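Local structure of ethylbenzene dehydrogenase alpha-subunit (Aromatoleum aromaticum, 2IVF) at residues V296-G301 and C421-S426; L249-C254 and V279-D284; G340-A345 and Y815-W820; L333-D338 and R399-G404. The protein belongs to the molybdopterin oxidoreductase family and holds a molybdenum atom, an iron/sulfur cluster and the ligands MGD and MD1. One frame throughout, in Å; residues are numbered along the deposited sequence.

Contact 1. Residues V296-G301 and C421-S426; sequences VPVRVG and CGVPVS. With MGD (2-amino-5,6-dimercapto-7-methyl-3,7,8a,9-tetrahydro-8-oxa-1,3,9,10-tetraaza-anthracen-4-one guanosine dinucleotide), chain M.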
# COMPACT_ATOMS: atom_id res chain seq x y z
N VAL A 296 2.32 20.99 -8.92
CA VAL A 296 1.41 22.11 -8.98
C VAL A 296 0.69 22.14 -7.63
O VAL A 296 -0.16 21.28 -7.38
CB VAL A 296 0.44 21.97 -10.18
CG1 VAL A 296 -0.65 23.06 -10.14
CG2 VAL A 296 1.20 21.96 -11.57
N PRO A 297 1.06 23.08 -6.73
CA PRO A 297 0.66 23.04 -5.35
C PRO A 297 -0.67 23.72 -5.13
O PRO A 297 -0.81 24.75 -4.44
CB PRO A 297 1.80 23.76 -4.64
CG PRO A 297 2.26 24.75 -5.61
CD PRO A 297 2.01 24.19 -6.99
N VAL A 298 -1.69 23.14 -5.72
CA VAL A 298 -3.04 23.75 -5.53
C VAL A 298 -3.49 23.85 -4.09
O VAL A 298 -3.25 22.94 -3.30
CB VAL A 298 -4.10 22.99 -6.34
CG1 VAL A 298 -3.87 23.23 -7.88
CG2 VAL A 298 -4.14 21.49 -5.97
N ARG A 299 -4.17 24.94 -3.74
CA ARG A 299 -4.92 24.95 -2.50
C ARG A 299 -5.95 23.81 -2.57
O ARG A 299 -6.54 23.60 -3.62
CB ARG A 299 -5.62 26.28 -2.30
CG ARG A 299 -4.66 27.38 -1.98
CD ARG A 299 -5.38 28.72 -1.74
NE ARG A 299 -4.37 29.75 -1.97
CZ ARG A 299 -4.59 31.00 -2.37
NH1 ARG A 299 -5.84 31.44 -2.53
NH2 ARG A 299 -3.54 31.80 -2.59
N VAL A 300 -6.17 23.11 -1.46
CA VAL A 300 -7.16 22.02 -1.42
C VAL A 300 -8.45 22.52 -2.05
O VAL A 300 -8.93 23.54 -1.66
CB VAL A 300 -7.44 21.56 0.01
CG1 VAL A 300 -8.49 20.50 -0.01
CG2 VAL A 300 -6.13 21.06 0.68
N GLY A 301 -8.97 21.79 -3.05
CA GLY A 301 -10.23 22.10 -3.67
C GLY A 301 -10.27 23.20 -4.72
O GLY A 301 -11.34 23.52 -5.23
N CYS A 421 -5.90 29.70 -6.61
CA CYS A 421 -5.44 28.35 -6.34
C CYS A 421 -4.03 28.24 -5.76
O CYS A 421 -3.57 27.13 -5.44
CB CYS A 421 -5.49 27.50 -7.60
SG CYS A 421 -4.31 27.98 -8.92
N GLY A 422 -3.36 29.37 -5.61
CA GLY A 422 -2.03 29.39 -5.03
C GLY A 422 -0.91 28.86 -5.92
O GLY A 422 0.22 28.75 -5.48
N VAL A 423 -1.21 28.58 -7.18
CA VAL A 423 -0.18 28.12 -8.12
C VAL A 423 0.44 29.37 -8.73
O VAL A 423 -0.30 30.29 -9.09
CB VAL A 423 -0.82 27.23 -9.20
CG1 VAL A 423 0.23 26.71 -10.19
CG2 VAL A 423 -1.52 26.06 -8.53
N PRO A 424 1.78 29.46 -8.81
CA PRO A 424 2.41 30.65 -9.36
C PRO A 424 1.95 30.91 -10.80
O PRO A 424 1.72 29.97 -11.57
CB PRO A 424 3.93 30.31 -9.32
CG PRO A 424 4.05 29.26 -8.36
CD PRO A 424 2.77 28.46 -8.35
N VAL A 425 1.79 32.18 -11.14
CA VAL A 425 1.51 32.61 -12.52
C VAL A 425 2.40 31.96 -13.59
O VAL A 425 1.92 31.53 -14.67
CB VAL A 425 1.63 34.14 -12.62
CG1 VAL A 425 1.53 34.60 -14.07
CG2 VAL A 425 0.53 34.80 -11.75
N SER A 426 3.69 31.87 -13.29
CA SER A 426 4.67 31.33 -14.24
C SER A 426 4.29 29.91 -14.63
O SER A 426 4.41 29.51 -15.78
CB SER A 426 6.08 31.39 -13.63
OG SER A 426 6.17 30.71 -12.37
PB MGD M . -6.46 9.07 -3.52
O1B MGD M . -5.66 8.06 -2.78
O2B MGD M . -7.65 9.60 -2.80
O3B MGD M . -6.96 8.64 -4.95
O3A MGD M . -6.53 6.15 -5.26
PA MGD M . -6.38 7.55 -6.01
O1A MGD M . -4.95 7.71 -6.29
O2A MGD M . -7.31 7.62 -7.13
O5' MGD M . -5.53 10.33 -3.91
C5' MGD M . -4.77 10.97 -2.88
C4' MGD M . -4.22 12.30 -3.39
O4' MGD M . -5.29 13.22 -3.58
C3' MGD M . -3.49 12.86 -2.19
O3' MGD M . -2.13 12.45 -2.31
C2' MGD M . -3.66 14.37 -2.35
O2' MGD M . -2.39 14.98 -2.64
C1' MGD M . -4.63 14.50 -3.54
N9 MGD M . -5.62 15.56 -3.25
C8 MGD M . -6.43 15.68 -2.19
N7 MGD M . -7.21 16.76 -2.32
C5 MGD M . -6.89 17.32 -3.51
C6 MGD M . -7.29 18.44 -4.22
O6 MGD M . -8.13 19.27 -3.84
N1 MGD M . -6.69 18.67 -5.46
C2 MGD M . -5.69 17.86 -6.02
N2 MGD M . -5.14 18.17 -7.25
N3 MGD M . -5.34 16.77 -5.33
C4 MGD M . -5.89 16.52 -4.11
C10 MGD M . -7.75 5.69 -4.83
C11 MGD M . -7.90 4.25 -5.27
O11 MGD M . -6.85 3.54 -4.74
C12 MGD M . -9.26 3.61 -4.93
S12 MGD M . -10.75 4.54 -4.94
C13 MGD M . -9.31 2.28 -4.61
S13 MGD M . -10.84 1.55 -4.25
C14 MGD M . -8.07 1.46 -4.55
N15 MGD M . -7.70 1.36 -3.10
C16 MGD M . -6.36 1.20 -2.70
C17 MGD M . -5.99 0.96 -1.40
O17 MGD M . -6.85 0.89 -0.48
N18 MGD M . -4.62 0.83 -1.11
C19 MGD M . -3.65 0.91 -2.07
N19 MGD M . -2.37 0.77 -1.69
N20 MGD M . -4.05 1.18 -3.32
C21 MGD M . -5.35 1.29 -3.65
N22 MGD M . -5.72 1.56 -4.96
C23 MGD M . -6.95 2.23 -5.30
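Val-423 CG2 is the methyl that the facing valines converge on. Val-296 brings CG1 across it obliquely, to 3.5 Å from Val-423 CG2, while Val-298 lies alongside Val-423 and sets its own CG1 3.7 Å from that same CG2. With Val-423 CG1 anti to the backbone N (chi1 -179°), it is CG2, beside that N, that faces the two valines. Pro-297 adds its ring CD more loosely, and Phe-306, Leu-427 and Leu-431 extend the apolar patch around Val-296.

Pro-297 is also the centre of an inverse gamma turn, closed by a weak bond from Val-298 N to Val-296 O at 2.9 Å. That turn carries the chain off strand 294-296, an outer strand, within this chain, of the parallel sheet, toward the guanine end of MGD. The second branch of Val-298, CG2, stands 3.7 Å from MGD N2, and Gly-301 N donates to MGD O6 at 2.8 Å, so one short loop both packs on the helix-linking turn 421-426 and gives a backbone N-H to the guanine O6.

Outside the valines the contact turns polar. Arg-299 N gives a bond of 2.8 Å to Cys-421 O, with 161° at the hydrogen but 33° out of the carbonyl plane; Val-298 CA-H approaches this oxygen as well. Gly-422, the first residue beyond helix 414-421, has positive phi. Over its bare backbone the extended Arg-299 side chain spreads its guanidinium, with Gly-422 N 3.6 Å above the plane toward the rim, and NH1 makes a weak bond to Ala-419 O.

Contact 2. Residues L249-C254 and V279-D284; sequences LIFMTC and VVIAPD. With MGD (2-amino-5,6-dimercapto-7-methyl-3,7,8a,9-tetrahydro-8-oxa-1,3,9,10-tetraaza-anthracen-4-one guanosine dinucleotide), chain M.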
# COMPACT_ATOMS: atom_id res chain seq x y z
N LEU A 249 2.84 14.77 -22.13
CA LEU A 249 2.62 15.57 -20.93
C LEU A 249 1.59 14.81 -20.13
O LEU A 249 0.59 14.38 -20.71
CB LEU A 249 2.02 16.94 -21.25
CG LEU A 249 1.70 17.93 -20.13
CD1 LEU A 249 2.97 18.23 -19.32
CD2 LEU A 249 1.07 19.24 -20.74
N ILE A 250 1.93 14.51 -18.87
CA ILE A 250 1.11 13.66 -18.01
C ILE A 250 0.76 14.43 -16.73
O ILE A 250 1.66 14.95 -16.02
CB ILE A 250 1.83 12.37 -17.61
CG1 ILE A 250 2.23 11.55 -18.85
CG2 ILE A 250 0.98 11.54 -16.61
CD1 ILE A 250 3.34 10.50 -18.66
N PHE A 251 -0.53 14.51 -16.44
CA PHE A 251 -1.03 15.12 -15.21
C PHE A 251 -1.60 14.09 -14.25
O PHE A 251 -2.64 13.48 -14.53
CB PHE A 251 -2.16 16.13 -15.52
CG PHE A 251 -1.70 17.37 -16.17
CD1 PHE A 251 -1.16 18.41 -15.43
CD2 PHE A 251 -1.85 17.54 -17.53
CE1 PHE A 251 -0.72 19.57 -16.04
CE2 PHE A 251 -1.45 18.70 -18.14
CZ PHE A 251 -0.86 19.71 -17.40
N MET A 252 -0.93 13.91 -13.10
CA MET A 252 -1.45 13.09 -12.01
C MET A 252 -2.12 14.04 -11.06
O MET A 252 -1.44 14.90 -10.50
CB MET A 252 -0.30 12.38 -11.30
CG MET A 252 0.38 11.36 -12.19
SD MET A 252 -0.69 9.91 -12.30
CE MET A 252 -0.34 9.34 -13.94
N THR A 253 -3.44 13.92 -10.87
CA THR A 253 -4.16 14.91 -10.10
C THR A 253 -5.19 14.21 -9.23
O THR A 253 -5.70 13.16 -9.62
CB THR A 253 -4.84 15.93 -11.01
OG1 THR A 253 -5.48 16.89 -10.18
CG2 THR A 253 -5.84 15.31 -12.00
N CYS A 254 -5.45 14.74 -8.05
CA CYS A 254 -6.39 14.11 -7.13
C CYS A 254 -6.08 12.62 -7.01
O CYS A 254 -6.98 11.84 -6.89
CB CYS A 254 -7.82 14.32 -7.59
SG CYS A 254 -8.30 16.00 -7.28
N VAL A 279 3.64 15.90 -14.31
CA VAL A 279 3.12 16.91 -13.44
C VAL A 279 2.21 16.27 -12.38
O VAL A 279 1.31 15.50 -12.72
CB VAL A 279 2.32 17.94 -14.18
CG1 VAL A 279 1.87 19.02 -13.17
CG2 VAL A 279 3.17 18.47 -15.39
N VAL A 280 2.45 16.59 -11.12
CA VAL A 280 1.57 16.14 -10.03
C VAL A 280 0.88 17.36 -9.54
O VAL A 280 1.54 18.31 -9.11
CB VAL A 280 2.34 15.42 -8.88
CG1 VAL A 280 1.47 15.21 -7.66
CG2 VAL A 280 2.93 14.06 -9.36
N ILE A 281 -0.45 17.37 -9.68
CA ILE A 281 -1.29 18.43 -9.14
C ILE A 281 -1.83 17.89 -7.81
O ILE A 281 -2.65 16.95 -7.78
CB ILE A 281 -2.45 18.82 -10.07
CG1 ILE A 281 -1.94 19.15 -11.46
CG2 ILE A 281 -3.22 20.01 -9.46
CD1 ILE A 281 -3.06 19.40 -12.47
N ALA A 282 -1.34 18.46 -6.71
CA ALA A 282 -1.68 18.01 -5.38
C ALA A 282 -1.46 19.19 -4.44
O ALA A 282 -0.49 19.96 -4.62
CB ALA A 282 -0.81 16.82 -4.95
N PRO A 283 -2.24 19.26 -3.38
CA PRO A 283 -1.99 20.32 -2.42
C PRO A 283 -0.66 20.10 -1.70
O PRO A 283 0.10 21.06 -1.54
CB PRO A 283 -3.19 20.27 -1.48
CG PRO A 283 -3.93 19.09 -1.83
CD PRO A 283 -3.42 18.47 -3.07
N ASP A 284 -0.38 18.86 -1.35
CA ASP A 284 0.87 18.46 -0.74
C ASP A 284 1.83 17.99 -1.81
O ASP A 284 1.44 17.51 -2.89
CB ASP A 284 0.68 17.38 0.32
CG ASP A 284 -0.11 16.16 -0.19
OD1 ASP A 284 -1.22 16.34 -0.68
OD2 ASP A 284 0.37 15.03 -0.02
PB MGD M . -6.46 9.07 -3.52
O1B MGD M . -5.66 8.06 -2.78
O2B MGD M . -7.65 9.60 -2.80
O3B MGD M . -6.96 8.64 -4.95
O3A MGD M . -6.53 6.15 -5.26
PA MGD M . -6.38 7.55 -6.01
O1A MGD M . -4.95 7.71 -6.29
O2A MGD M . -7.31 7.62 -7.13
O5' MGD M . -5.53 10.33 -3.91
C5' MGD M . -4.77 10.97 -2.88
C4' MGD M . -4.22 12.30 -3.39
O4' MGD M . -5.29 13.22 -3.58
C3' MGD M . -3.49 12.86 -2.19
O3' MGD M . -2.13 12.45 -2.31
C2' MGD M . -3.66 14.37 -2.35
O2' MGD M . -2.39 14.98 -2.64
C1' MGD M . -4.63 14.50 -3.54
N9 MGD M . -5.62 15.56 -3.25
C8 MGD M . -6.43 15.68 -2.19
N7 MGD M . -7.21 16.76 -2.32
C5 MGD M . -6.89 17.32 -3.51
C6 MGD M . -7.29 18.44 -4.22
O6 MGD M . -8.13 19.27 -3.84
N1 MGD M . -6.69 18.67 -5.46
C2 MGD M . -5.69 17.86 -6.02
N2 MGD M . -5.14 18.17 -7.25
N3 MGD M . -5.34 16.77 -5.33
C4 MGD M . -5.89 16.52 -4.11
C10 MGD M . -7.75 5.69 -4.83
C11 MGD M . -7.90 4.25 -5.27
O11 MGD M . -6.85 3.54 -4.74
C12 MGD M . -9.26 3.61 -4.93
S12 MGD M . -10.75 4.54 -4.94
C13 MGD M . -9.31 2.28 -4.61
S13 MGD M . -10.84 1.55 -4.25
C14 MGD M . -8.07 1.46 -4.55
N15 MGD M . -7.70 1.36 -3.10
C16 MGD M . -6.36 1.20 -2.70
C17 MGD M . -5.99 0.96 -1.40
O17 MGD M . -6.85 0.89 -0.48
N18 MGD M . -4.62 0.83 -1.11
C19 MGD M . -3.65 0.91 -2.07
N19 MGD M . -2.37 0.77 -1.69
N20 MGD M . -4.05 1.18 -3.32
C21 MGD M . -5.35 1.29 -3.65
N22 MGD M . -5.72 1.56 -4.96
C23 MGD M . -6.95 2.23 -5.30
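Ile-281 faces both Thr-253 and Phe-251 across a parallel strand pair, and its branches part toward different neighbours. CB lies 3.6 Å from Thr-253 OG1, the two side chains running side by side on one face of the sheet. At the fork, CG2 heads for the ligand and ends 3.5 Å from MGD N2. The other branch leaves with CG1 anti to the carbonyl carbon (chi1 -53°), back along the strand toward Phe-251, and its CD1 finishes 3.7 Å from Phe-251 CD1. That ring also rests beside Val-279, whose CB is 3.7 Å from Phe-251 CD1.

The backbones hold this register with three bonds, each 2.8 Å long: Val-279 N to Ile-250 O, Met-252 N to Val-279 O, and Ile-281 N to Met-252 O. Strand 249-253 is followed by helices 257-260 and 265-274 before strand 277-281 returns beside it, a beta-alpha-beta crossover. As in Rossmann-type folds, the nucleotide sits at the carboxyl ends of the strands. Ile-281 O accepts from MGD N2 at 2.8 Å; past the strand, Pro-283 puts CD 3.3 Å from MGD C4, and Asp-284 OD1 takes the ribose hydroxyl O2' at 2.7 Å. Gln-915 NE2 bonds to that carboxylate oxygen too.

Both strands are interior to the four-stranded parallel sheet: 249-253 is flanked by 440-444, and 277-281 by 294-296. Helices 303-316 and 425-437 pack on the face carrying Phe-251, Val-279 and Ile-281, with Trp-307 meeting the Phe-251 ring edge-to-face.

Contact 3. Residues G340-A345 and Y815-W820; sequences GKFLSA and YLDHDW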
# COMPACT_ATOMS: atom_id res chain seq x y z
N GLY A 340 -30.58 32.64 -21.33
CA GLY A 340 -29.39 31.91 -20.97
C GLY A 340 -29.41 30.46 -21.43
O GLY A 340 -28.58 29.65 -21.05
N LYS A 341 -30.38 30.14 -22.27
CA LYS A 341 -30.57 28.76 -22.68
C LYS A 341 -30.16 28.60 -24.13
O LYS A 341 -30.25 29.56 -24.92
CB LYS A 341 -32.03 28.35 -22.41
CG LYS A 341 -32.20 27.81 -20.96
CD LYS A 341 -33.55 28.04 -20.39
CE LYS A 341 -33.59 27.80 -18.87
NZ LYS A 341 -32.95 26.53 -18.41
N PHE A 342 -29.69 27.42 -24.49
CA PHE A 342 -29.32 27.15 -25.88
C PHE A 342 -30.47 27.58 -26.81
O PHE A 342 -31.66 27.33 -26.52
CB PHE A 342 -28.99 25.68 -26.11
CG PHE A 342 -27.70 25.22 -25.50
CD1 PHE A 342 -26.47 25.56 -26.06
CD2 PHE A 342 -27.71 24.41 -24.36
CE1 PHE A 342 -25.27 25.12 -25.50
CE2 PHE A 342 -26.55 23.97 -23.79
CZ PHE A 342 -25.30 24.32 -24.36
N LEU A 343 -30.10 28.24 -27.90
CA LEU A 343 -31.05 28.55 -28.96
C LEU A 343 -31.53 27.25 -29.57
O LEU A 343 -30.69 26.44 -30.01
CB LEU A 343 -30.39 29.40 -30.03
CG LEU A 343 -31.27 29.81 -31.21
CD1 LEU A 343 -32.45 30.60 -30.68
CD2 LEU A 343 -30.44 30.59 -32.22
N SER A 344 -32.85 27.04 -29.58
CA SER A 344 -33.44 25.81 -30.11
C SER A 344 -34.29 26.08 -31.33
O SER A 344 -34.72 27.22 -31.60
CB SER A 344 -34.28 25.10 -29.05
OG SER A 344 -35.59 25.61 -28.98
N ALA A 345 -34.52 25.02 -32.10
CA ALA A 345 -35.31 25.11 -33.31
C ALA A 345 -36.75 25.42 -32.93
O ALA A 345 -37.45 26.07 -33.69
CB ALA A 345 -35.22 23.82 -34.09
N TYR A 815 -21.38 23.92 -21.17
CA TYR A 815 -22.46 24.78 -20.69
C TYR A 815 -23.68 23.97 -20.27
O TYR A 815 -24.33 23.35 -21.12
CB TYR A 815 -22.77 25.82 -21.77
CG TYR A 815 -23.68 26.93 -21.33
CD1 TYR A 815 -23.32 27.80 -20.31
CD2 TYR A 815 -24.90 27.12 -21.94
CE1 TYR A 815 -24.19 28.83 -19.90
CE2 TYR A 815 -25.75 28.13 -21.53
CZ TYR A 815 -25.39 28.99 -20.53
OH TYR A 815 -26.25 30.02 -20.15
N LEU A 816 -23.99 23.95 -18.97
CA LEU A 816 -25.17 23.22 -18.47
C LEU A 816 -26.24 24.25 -18.17
O LEU A 816 -26.16 24.96 -17.18
CB LEU A 816 -24.85 22.38 -17.24
CG LEU A 816 -23.67 21.42 -17.47
CD1 LEU A 816 -23.21 20.75 -16.16
CD2 LEU A 816 -24.00 20.34 -18.50
N ASP A 817 -27.21 24.34 -19.06
CA ASP A 817 -28.19 25.44 -19.03
C ASP A 817 -29.48 25.11 -18.27
O ASP A 817 -30.48 25.77 -18.43
CB ASP A 817 -28.43 26.00 -20.42
CG ASP A 817 -29.33 25.11 -21.29
OD1 ASP A 817 -29.36 23.87 -21.08
OD2 ASP A 817 -30.01 25.67 -22.16
N HIS A 818 -29.38 24.10 -17.42
CA HIS A 818 -30.42 23.66 -16.50
C HIS A 818 -30.57 24.75 -15.44
O HIS A 818 -29.57 25.28 -14.95
CB HIS A 818 -29.94 22.33 -15.89
CG HIS A 818 -30.92 21.66 -14.98
ND1 HIS A 818 -31.24 22.13 -13.73
CD2 HIS A 818 -31.62 20.50 -15.13
CE1 HIS A 818 -32.12 21.33 -13.16
NE2 HIS A 818 -32.37 20.33 -13.99
N ASP A 819 -31.81 25.06 -15.08
CA ASP A 819 -32.13 26.13 -14.11
C ASP A 819 -31.33 26.10 -12.82
O ASP A 819 -30.86 27.13 -12.37
CB ASP A 819 -33.62 26.11 -13.79
CG ASP A 819 -34.48 26.53 -14.98
OD1 ASP A 819 -33.96 27.20 -15.90
OD2 ASP A 819 -35.69 26.21 -14.97
N TRP A 820 -31.16 24.92 -12.25
CA TRP A 820 -30.40 24.79 -11.01
C TRP A 820 -28.96 25.25 -11.19
O TRP A 820 -28.39 25.91 -10.31
CB TRP A 820 -30.40 23.36 -10.52
CG TRP A 820 -31.70 22.87 -9.95
CD1 TRP A 820 -32.93 23.31 -10.20
CD2 TRP A 820 -31.84 21.71 -9.13
NE1 TRP A 820 -33.86 22.55 -9.51
CE2 TRP A 820 -33.20 21.54 -8.86
CE3 TRP A 820 -30.93 20.81 -8.58
CZ2 TRP A 820 -33.68 20.52 -8.05
CZ3 TRP A 820 -31.40 19.79 -7.78
CH2 TRP A 820 -32.76 19.65 -7.54
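Gly-340, Lys-341 and Phe-342 meet Tyr-815, Asp-817 and Asp-819 in a largely polar loop-to-loop contact with a T-shaped aromatic pair at one end. The first loop leaves strand 334-336 of the small antiparallel sheet; the second leads into helix 819-824, where His-818 is the N-cap and its ND1 accepts from Trp-820 N. The contact thus joins parts of the chain that are 470 residues apart in sequence.

In the aromatic pair the edge of Tyr-815 is directed at the face of Phe-342, with the planes at 82° and the ring centroids 5.5 Å apart. Tyr-815 CD2 makes the closest approach, 3.7 Å from Phe-342 CZ. Further along the same tyrosine, OH donates to Gly-340 O over a short 2.5 Å, and that oxygen lies near the plane of the ring.

Asp-817 is used from several sides. Its OD2 receives Phe-342 N at 2.9 Å, met on the anti side and 32° out of the carboxylate plane, and it also lies against Phe-342 CD2. The other oxygen, OD1, is bonded to Tyr-949 OH, so both ends of this buried carboxylate have a donor and its rotation is fixed. Asp-817 O belongs to Lys-341 instead, whose NZ donates to it at 2.6 Å.

The lysine crosses both aspartates at about a right angle. A bend at the end of its chain (chi4 -48°) swings NZ to where it can serve two acceptors, and the second is the salt bridge: NZ comes down from above the Asp-819 carboxylate plane, 2.8 Å from OD1.

Contact 4. Residues L333-D338 and R399-G404; sequences LLVRMD and RTVFEG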
# COMPACT_ATOMS: atom_id res chain seq x y z
N LEU A 333 -21.99 26.32 -29.92
CA LEU A 333 -23.45 26.33 -29.96
C LEU A 333 -23.94 27.65 -29.41
O LEU A 333 -23.33 28.20 -28.47
CB LEU A 333 -24.08 25.17 -29.20
CG LEU A 333 -23.83 23.78 -29.80
CD1 LEU A 333 -24.46 22.71 -28.94
CD2 LEU A 333 -24.38 23.66 -31.24
N LEU A 334 -25.03 28.13 -29.98
CA LEU A 334 -25.57 29.44 -29.63
C LEU A 334 -26.51 29.39 -28.44
O LEU A 334 -27.33 28.48 -28.28
CB LEU A 334 -26.29 30.01 -30.82
CG LEU A 334 -25.47 30.34 -32.06
CD1 LEU A 334 -26.46 30.75 -33.19
CD2 LEU A 334 -24.47 31.48 -31.77
N VAL A 335 -26.36 30.42 -27.61
CA VAL A 335 -27.08 30.59 -26.39
C VAL A 335 -27.76 31.94 -26.48
O VAL A 335 -27.21 32.90 -27.03
CB VAL A 335 -26.12 30.51 -25.17
CG1 VAL A 335 -26.89 30.70 -23.89
CG2 VAL A 335 -25.44 29.17 -25.14
N ARG A 336 -28.99 31.99 -25.99
CA ARG A 336 -29.82 33.16 -26.00
C ARG A 336 -29.36 34.08 -24.88
O ARG A 336 -29.15 33.62 -23.75
CB ARG A 336 -31.29 32.76 -25.78
CG ARG A 336 -31.90 31.92 -26.90
CD ARG A 336 -33.34 31.51 -26.62
NE ARG A 336 -34.19 32.64 -26.27
CZ ARG A 336 -35.52 32.60 -26.21
NH1 ARG A 336 -36.19 31.49 -26.49
NH2 ARG A 336 -36.18 33.67 -25.85
N MET A 337 -29.19 35.36 -25.18
CA MET A 337 -28.76 36.33 -24.17
C MET A 337 -29.90 36.78 -23.26
O MET A 337 -29.65 37.40 -22.22
CB MET A 337 -28.09 37.53 -24.83
CG MET A 337 -26.74 37.21 -25.45
SD MET A 337 -25.55 36.74 -24.22
CE MET A 337 -25.74 34.95 -24.13
N ASP A 338 -31.14 36.47 -23.62
CA ASP A 338 -32.26 36.77 -22.75
C ASP A 338 -32.57 35.68 -21.70
O ASP A 338 -32.84 36.02 -20.54
CB ASP A 338 -33.50 37.11 -23.58
CG ASP A 338 -33.97 35.97 -24.48
OD1 ASP A 338 -33.22 35.00 -24.68
OD2 ASP A 338 -35.11 36.06 -24.98
N ARG A 399 -25.07 34.34 -28.54
CA ARG A 399 -23.64 34.19 -28.64
C ARG A 399 -23.30 32.75 -28.36
O ARG A 399 -24.07 32.03 -27.76
CB ARG A 399 -22.92 35.13 -27.68
CG ARG A 399 -22.97 34.72 -26.23
CD ARG A 399 -22.30 35.75 -25.34
NE ARG A 399 -22.42 35.41 -23.91
CZ ARG A 399 -22.13 36.25 -22.91
NH1 ARG A 399 -21.70 37.48 -23.13
NH2 ARG A 399 -22.29 35.85 -21.66
N THR A 400 -22.11 32.35 -28.78
CA THR A 400 -21.66 31.00 -28.57
C THR A 400 -21.31 30.81 -27.10
O THR A 400 -21.00 31.78 -26.40
CB THR A 400 -20.40 30.71 -29.41
OG1 THR A 400 -19.33 31.56 -29.00
CG2 THR A 400 -20.68 30.92 -30.90
N VAL A 401 -21.34 29.56 -26.64
CA VAL A 401 -20.86 29.25 -25.34
C VAL A 401 -19.45 29.79 -25.19
O VAL A 401 -19.12 30.38 -24.17
CB VAL A 401 -20.83 27.74 -25.09
CG1 VAL A 401 -20.05 27.43 -23.80
CG2 VAL A 401 -22.28 27.20 -25.05
N PHE A 402 -18.63 29.58 -26.23
CA PHE A 402 -17.25 30.09 -26.26
C PHE A 402 -17.14 31.58 -25.93
O PHE A 402 -16.22 31.99 -25.19
CB PHE A 402 -16.63 29.83 -27.64
CG PHE A 402 -15.16 30.15 -27.71
CD1 PHE A 402 -14.22 29.20 -27.34
CD2 PHE A 402 -14.72 31.40 -28.13
CE1 PHE A 402 -12.86 29.47 -27.41
CE2 PHE A 402 -13.35 31.67 -28.20
CZ PHE A 402 -12.44 30.71 -27.84
N GLU A 403 -18.03 32.38 -26.52
CA GLU A 403 -18.05 33.83 -26.29
C GLU A 403 -18.40 34.13 -24.83
O GLU A 403 -17.81 35.02 -24.22
CB GLU A 403 -19.00 34.53 -27.26
CG GLU A 403 -19.02 36.05 -27.11
CD GLU A 403 -17.77 36.78 -27.61
OE1 GLU A 403 -16.93 36.21 -28.34
OE2 GLU A 403 -17.66 37.98 -27.27
N GLY A 404 -19.33 33.37 -24.25
CA GLY A 404 -19.61 33.47 -22.82
C GLY A 404 -18.38 33.08 -22.01
O GLY A 404 -18.00 33.73 -21.04
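Met-337 and Arg-399 are brought together by one straight chain and one folded one. Arg-399 CG stands between its backbone N and carbonyl carbon (chi1 75°), and from there the chain runs extended to NE. Met-337 turns back at chi2 (-65°) and again at its last torsion, so that the thioether crosses the arginine at about a right angle. Its SD lies 3.4 Å above the guanidinium plane, toward the rim, and its CE touches Arg-399 NE at 3.4 Å. Gly-404 CA lies against the opposite face, also toward the rim, so the group is sandwiched between the thioether sulfur and the start of helix 401-408; NH1 also makes a long, weak ion pair with Glu-407.

In the backbone, Val-335 and Arg-399 form an antiparallel hydrogen-bonded pair: Val-335 N to Arg-399 O is 2.8 Å and Arg-399 N to Val-335 O is 3.0 Å. Leu-334 with Thr-400 is the adjoining non-hydrogen-bonded pair. Within this chain strand 334-336 is an outer strand of the three-stranded sheet, beside the central strand 395-400, which passes directly into helix 401-408. Thr-400 is the N-cap: OG1 accepts from Glu-403 N at 2.9 Å and is also bonded to Leu-382 O. The next residue keeps its tie to the neighbouring strand, Val-401 N donating to Leu-333 O at 3.0 Å, so the first turn of the helix is fastened to the sheet.

The valine side chains follow, Val-335 CG2 lying 3.7 Å from Val-401 CG2, and Tyr-815 packs against both residues.

How the contacts relate
The four contacts form two clusters about 30 Å apart between centres. Contacts 1 and 2, with centres 11 Å apart, share the four-stranded parallel sheet: Val-296 N pairs with Val-280 O, and the loops beyond the strand ends both bind MGD. Contacts 3 and 4, centres 9 Å apart, meet at the small antiparallel sheet, where Leu-343 N and Leu-334 O, and Lys-341 O and Arg-336 N, probably hydrogen-bond. Along the chain contact 2 closes first; contact 1 then opens and encloses contact 4, while contact 3 runs on to residues 815-820. The small sheet is thus an excursion from the nucleotide-binding region, tied to a much later part of the chain.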